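Long-range contacts in 2-nitrobenzoate nitroreductase (Pseudomonas fluorescens, PDB 4Z85), which reduces 2-nitrobenzoate at its nitro group, probably as an FMN-dependent enzyme of the flavoredoxin family that draws electrons from NADH or NADPH: residues 29-34 with 86-91; 23-28 with 43-48. One frame throughout, in Å; residues are numbered along the deposited sequence.

Contact 1 (29-34 with 86-91); sequences LVTSLN and QFVVNM
The carboxamide of N90 lies across the strand partner, its ND2 giving one hydrogen to L29 O at 2.9 Å and the other to T31 OG1 at 3.1 Å. Both acceptors lie close to the amide plane, so the pair fixes how the group is turned. CG sits beside N90's own backbone N (chi1 -58°), which brings ND2 back over L29. There L29 O also accepts from N90 N, at 2.8 Å, the two donors arriving from opposite faces of the carbonyl plane. The T31 and N90 side chains cross at about a right angle; T31 OG1, set between its backbone N and carbonyl carbon, lies 3.2 Å from V88 CB and is also bonded to P130 O. On the other face of the sheet V30 CG1 meets F87 CD2 obliquely at 3.9 Å, branched and aromatic groups suiting a buried strand pair. A leucine in place of N90 would probably leave L29 O with one donor fewer, T31 OG1 without its amide donor, and I132 N without the OD1 acceptor. Ordinary antiparallel bonding, such as V88 N to T31 O at 3.0 Å, is thus reinforced by a buried amide satisfied at both ends.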
loop_
_atom_site.group_PDB
_atom_site.type_symbol
_atom_site.label_atom_id
_atom_site.label_comp_id
_atom_site.label_asym_id
_atom_site.label_seq_id
_atom_site.Cartn_x
_atom_site.Cartn_y
_atom_site.Cartn_z
ATOM N N LEU A 29 -2.417 2.754 -11.583
ATOM C CA LEU A 29 -2.599 3.680 -12.697
ATOM C C LEU A 29 -4.023 3.467 -13.198
ATOM O O LEU A 29 -4.303 2.511 -13.895
ATOM C CB LEU A 29 -1.548 3.435 -13.782
ATOM C CG LEU A 29 -1.628 4.273 -15.059
ATOM C CD1 LEU A 29 -1.807 5.748 -14.735
ATOM C CD2 LEU A 29 -0.355 4.026 -15.866
ATOM N N VAL A 30 -4.914 4.341 -12.765
ATOM C CA VAL A 30 -6.349 4.184 -12.991
ATOM C C VAL A 30 -6.745 4.768 -14.333
ATOM O O VAL A 30 -6.507 5.958 -14.586
ATOM C CB VAL A 30 -7.147 4.855 -11.864
ATOM C CG1 VAL A 30 -8.657 4.752 -12.111
ATOM C CG2 VAL A 30 -6.786 4.214 -10.515
ATOM N N THR A 31 -7.331 3.928 -15.185
ATOM C CA THR A 31 -8.019 4.430 -16.372
ATOM C C THR A 31 -9.525 4.460 -16.113
ATOM O O THR A 31 -10.090 3.551 -15.478
ATOM C CB THR A 31 -7.709 3.598 -17.643
ATOM O OG1 THR A 31 -7.784 2.195 -17.369
ATOM C CG2 THR A 31 -6.319 3.937 -18.179
ATOM N N SER A 32 -10.157 5.534 -16.583
ATOM C CA SER A 32 -11.587 5.739 -16.381
ATOM C C SER A 32 -12.154 6.456 -17.607
ATOM O O SER A 32 -11.393 6.981 -18.410
ATOM C CB SER A 32 -11.844 6.534 -15.096
ATOM O OG SER A 32 -11.140 7.765 -15.079
ATOM N N LEU A 33 -13.477 6.457 -17.760
ATOM C CA LEU A 33 -14.116 7.140 -18.893
ATOM C C LEU A 33 -15.021 8.283 -18.446
ATOM O O LEU A 33 -15.782 8.137 -17.491
ATOM C CB LEU A 33 -14.930 6.147 -19.720
ATOM C CG LEU A 33 -14.188 5.033 -20.446
ATOM C CD1 LEU A 33 -15.188 4.079 -21.081
ATOM C CD2 LEU A 33 -13.266 5.627 -21.496
ATOM N N ASN A 34 -14.955 9.419 -19.139
ATOM C CA ASN A 34 -15.866 10.522 -18.831
ATOM C C ASN A 34 -17.179 10.407 -19.615
ATOM O O ASN A 34 -17.437 9.386 -20.260
ATOM C CB ASN A 34 -15.207 11.884 -19.096
ATOM C CG ASN A 34 -14.951 12.156 -20.576
ATOM O OD1 ASN A 34 -15.288 11.362 -21.450
ATOM N ND2 ASN A 34 -14.360 13.308 -20.855
ATOM N N GLN A 86 -17.382 1.987 -12.863
ATOM C CA GLN A 86 -16.404 1.073 -13.429
ATOM C C GLN A 86 -15.084 1.785 -13.616
ATOM O O GLN A 86 -15.065 2.994 -13.854
ATOM C CB GLN A 86 -16.847 0.534 -14.790
ATOM C CG GLN A 86 -18.234 -0.016 -14.886
ATOM C CD GLN A 86 -18.508 -0.556 -16.274
ATOM O OE1 GLN A 86 -17.833 -0.190 -17.237
ATOM N NE2 GLN A 86 -19.485 -1.437 -16.382
ATOM N N PHE A 87 -13.992 1.027 -13.535
ATOM C CA PHE A 87 -12.668 1.565 -13.870
ATOM C C PHE A 87 -11.643 0.452 -13.921
ATOM O O PHE A 87 -11.922 -0.688 -13.513
ATOM C CB PHE A 87 -12.225 2.655 -12.879
ATOM C CG PHE A 87 -12.156 2.205 -11.441
ATOM C CD1 PHE A 87 -13.305 2.128 -10.667
ATOM C CD2 PHE A 87 -10.933 1.906 -10.849
ATOM C CE1 PHE A 87 -13.246 1.736 -9.338
ATOM C CE2 PHE A 87 -10.865 1.519 -9.520
ATOM C CZ PHE A 87 -12.020 1.429 -8.761
ATOM N N VAL A 88 -10.461 0.773 -14.447
ATOM C CA VAL A 88 -9.394 -0.220 -14.505
ATOM C C VAL A 88 -8.217 0.234 -13.671
ATOM O O VAL A 88 -7.793 1.385 -13.770
ATOM C CB VAL A 88 -8.901 -0.481 -15.938
ATOM C CG1 VAL A 88 -7.613 -1.335 -15.936
ATOM C CG2 VAL A 88 -9.994 -1.165 -16.762
ATOM N N VAL A 89 -7.712 -0.675 -12.846
ATOM C CA VAL A 89 -6.420 -0.448 -12.204
ATOM C C VAL A 89 -5.324 -1.118 -13.035
ATOM O O VAL A 89 -5.257 -2.329 -13.139
ATOM C CB VAL A 89 -6.394 -0.988 -10.757
ATOM C CG1 VAL A 89 -4.984 -0.859 -10.168
ATOM C CG2 VAL A 89 -7.400 -0.236 -9.895
ATOM N N ASN A 90 -4.463 -0.313 -13.635
ATOM C CA ASN A 90 -3.335 -0.822 -14.394
ATOM C C ASN A 90 -2.125 -0.827 -13.500
ATOM O O ASN A 90 -1.813 0.201 -12.899
ATOM C CB ASN A 90 -3.038 0.041 -15.623
ATOM C CG ASN A 90 -4.219 0.155 -16.555
ATOM O OD1 ASN A 90 -4.416 -0.705 -17.417
ATOM N ND2 ASN A 90 -5.012 1.207 -16.388
ATOM N N MET A 91 -1.475 -1.974 -13.412
ATOM C CA MET A 91 -0.263 -2.109 -12.608
ATOM C C MET A 91 0.909 -1.581 -13.423
ATOM O O MET A 91 0.827 -1.469 -14.651
ATOM C CB MET A 91 -0.036 -3.561 -12.186
ATOM C CG MET A 91 -1.206 -4.159 -11.406
ATOM S SD MET A 91 -1.707 -3.107 -10.018
ATOM C CE MET A 91 -3.049 -4.083 -9.375
HETATM O O HOH W 1 -15.058 5.245 -15.398
#

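Contact 2 (23-28 with 43-48); sequences GPRPIA and PYSAFN
The methyl group of A28 sits squarely over the F47 ring, CB lying 3.6 Å from the ring centroid and only 13° off its normal, a well-centred CH-pi contact. Alanine suits the place because its one carbon is short enough for the ring to come this near the strand. Strand 39-52 is broken between Y44 and F47, with A46 at the centre of an inverse gamma turn; beyond the break F47 carries its CG anti to the backbone N (chi1 160°). P26 packs obliquely beside the same ring, CG to CD2 at 3.9 Å.

Before the turn, A28 and Y44 form a hydrogen-bonded antiparallel pair, with A28 N to Y44 O at 2.8 Å and Y44 N to A28 O at 2.9 Å. P26, lacking an N-H, cannot extend this ladder as a donor, and its buried carbonyl oxygen has no conventional partner; S45 CA approaches P26 O at 3.3 Å in a CA-H...O contact. S45 instead offers its hydroxyl to R25, whose NE donates to S45 OG at 3.0 Å, the oxygen lying near the guanidinium plane, while NH1 is held by T19 O and V22 O.

Further out, I27 CG2 lies alongside P43 CB, and M100 of helix 94-103 packs on both residues. Strand 55-62 receives Y44 and F47 through I59, and Y44 OH bonds to T77 of helix 77-84. At the far end N48 ND2 reaches F47 O of the second subunit, and the reverse bond is made too, so this corner of the barrel forms part of the interface between the two subunits.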
loop_
_atom_site.group_PDB
_atom_site.type_symbol
_atom_site.label_atom_id
_atom_site.label_comp_id
_atom_site.label_asym_id
_atom_site.label_seq_id
_atom_site.Cartn_x
_atom_site.Cartn_y
_atom_site.Cartn_z
ATOM N N GLY A 23 6.617 3.010 2.745
ATOM C CA GLY A 23 7.016 2.613 1.406
ATOM C C GLY A 23 7.678 1.253 1.444
ATOM O O GLY A 23 7.872 0.697 2.522
ATOM N N PRO A 24 7.991 0.699 0.274
ATOM C CA PRO A 24 7.569 1.247 -1.013
ATOM C C PRO A 24 6.059 1.018 -1.185
ATOM O O PRO A 24 5.524 0.071 -0.594
ATOM C CB PRO A 24 8.384 0.418 -2.010
ATOM C CG PRO A 24 8.461 -0.946 -1.331
ATOM C CD PRO A 24 8.553 -0.662 0.145
ATOM N N ARG A 25 5.388 1.895 -1.931
ATOM C CA ARG A 25 3.941 1.826 -2.137
ATOM C C ARG A 25 3.607 1.306 -3.533
ATOM O O ARG A 25 4.273 1.650 -4.514
ATOM C CB ARG A 25 3.302 3.204 -1.931
ATOM C CG ARG A 25 3.593 3.793 -0.553
ATOM C CD ARG A 25 2.804 5.060 -0.304
ATOM N NE ARG A 25 3.138 6.185 -1.178
ATOM C CZ ARG A 25 4.173 7.006 -1.009
ATOM N NH1 ARG A 25 5.069 6.788 -0.064
ATOM N NH2 ARG A 25 4.328 8.042 -1.836
ATOM N N PRO A 26 2.563 0.473 -3.633
ATOM C CA PRO A 26 2.128 0.031 -4.960
ATOM C C PRO A 26 1.421 1.166 -5.690
ATOM O O PRO A 26 0.852 2.052 -5.041
ATOM C CB PRO A 26 1.135 -1.092 -4.644
ATOM C CG PRO A 26 0.528 -0.650 -3.312
ATOM C CD PRO A 26 1.666 0.005 -2.556
ATOM N N ILE A 27 1.454 1.124 -7.014
ATOM C CA ILE A 27 0.914 2.212 -7.840
ATOM C C ILE A 27 -0.272 1.726 -8.653
ATOM O O ILE A 27 -0.162 0.786 -9.441
ATOM C CB ILE A 27 1.980 2.777 -8.779
ATOM C CG1 ILE A 27 3.197 3.238 -7.969
ATOM C CG2 ILE A 27 1.420 3.974 -9.569
ATOM C CD1 ILE A 27 4.408 3.589 -8.851
ATOM N N ALA A 28 -1.411 2.367 -8.440
ATOM C CA ALA A 28 -2.598 2.093 -9.243
ATOM C C ALA A 28 -2.686 3.146 -10.342
ATOM O O ALA A 28 -2.976 4.304 -10.061
ATOM C CB ALA A 28 -3.863 2.111 -8.375
ATOM N N PRO A 43 -2.221 8.187 -11.913
ATOM C CA PRO A 43 -1.610 7.252 -10.962
ATOM C C PRO A 43 -1.834 7.652 -9.509
ATOM O O PRO A 43 -1.796 8.837 -9.135
ATOM C CB PRO A 43 -0.121 7.335 -11.303
ATOM C CG PRO A 43 0.039 8.795 -11.692
ATOM C CD PRO A 43 -1.239 9.162 -12.426
ATOM N N TYR A 44 -2.019 6.639 -8.670
ATOM C CA TYR A 44 -2.227 6.847 -7.235
ATOM C C TYR A 44 -1.459 5.809 -6.440
ATOM O O TYR A 44 -1.586 4.632 -6.730
ATOM C CB TYR A 44 -3.706 6.726 -6.876
ATOM C CG TYR A 44 -4.578 7.704 -7.601
ATOM C CD1 TYR A 44 -4.764 8.979 -7.102
ATOM C CD2 TYR A 44 -5.197 7.351 -8.787
ATOM C CE1 TYR A 44 -5.559 9.900 -7.771
ATOM C CE2 TYR A 44 -5.993 8.262 -9.468
ATOM C CZ TYR A 44 -6.164 9.528 -8.949
ATOM O OH TYR A 44 -6.956 10.442 -9.607
ATOM N N SER A 45 -0.693 6.221 -5.436
ATOM C CA SER A 45 0.003 5.237 -4.606
ATOM C C SER A 45 -0.530 5.201 -3.164
ATOM O O SER A 45 -0.014 4.455 -2.341
ATOM C CB SER A 45 1.531 5.483 -4.625
ATOM O OG SER A 45 1.895 6.640 -3.892
ATOM N N ALA A 46 -1.589 5.958 -2.865
ATOM C CA ALA A 46 -2.296 5.775 -1.595
ATOM C C ALA A 46 -3.332 4.689 -1.840
ATOM O O ALA A 46 -4.515 4.968 -2.039
ATOM C CB ALA A 46 -2.956 7.078 -1.109
ATOM N N PHE A 47 -2.855 3.449 -1.871
ATOM C CA PHE A 47 -3.552 2.350 -2.551
ATOM C C PHE A 47 -3.130 1.052 -1.931
ATOM O O PHE A 47 -1.931 0.840 -1.729
ATOM C CB PHE A 47 -3.190 2.366 -4.047
ATOM C CG PHE A 47 -3.435 1.062 -4.802
ATOM C CD1 PHE A 47 -4.686 0.450 -4.810
ATOM C CD2 PHE A 47 -2.415 0.498 -5.559
ATOM C CE1 PHE A 47 -4.900 -0.715 -5.557
ATOM C CE2 PHE A 47 -2.615 -0.653 -6.310
ATOM C CZ PHE A 47 -3.866 -1.258 -6.307
ATOM N N ASN A 48 -4.095 0.179 -1.630
ATOM C CA ASN A 48 -3.735 -1.216 -1.388
ATOM C C ASN A 48 -4.976 -2.086 -1.437
ATOM O O ASN A 48 -6.086 -1.581 -1.435
ATOM C CB ASN A 48 -3.017 -1.406 -0.039
ATOM C CG ASN A 48 -1.904 -2.451 -0.118
ATOM O OD1 ASN A 48 -2.032 -3.428 -0.845
ATOM N ND2 ASN A 48 -0.800 -2.233 0.607
#

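Contacts 1 and 2 lie with their centres about 14 Å apart in one closed antiparallel barrel. Along the chain their segments alternate: 23-28, 29-34, 43-48, 86-91. Strand 28-33 is common ground, since 39-52 flanks it on one edge and 86-90 on the other; contact 1 therefore joins the strands that close the barrel, while contact 2 ties the entry to strand 28-33 to its next neighbour in sequence. V89 CG1 packs 3.6 Å from A28 CB and 4.0 Å from F47 CZ, joining the two contacts. This arrangement is consistent with the FMN-binding barrel of flavin reductase-like proteins, with contact 2 the one more involved with the second subunit, which contact 1 reaches through M91.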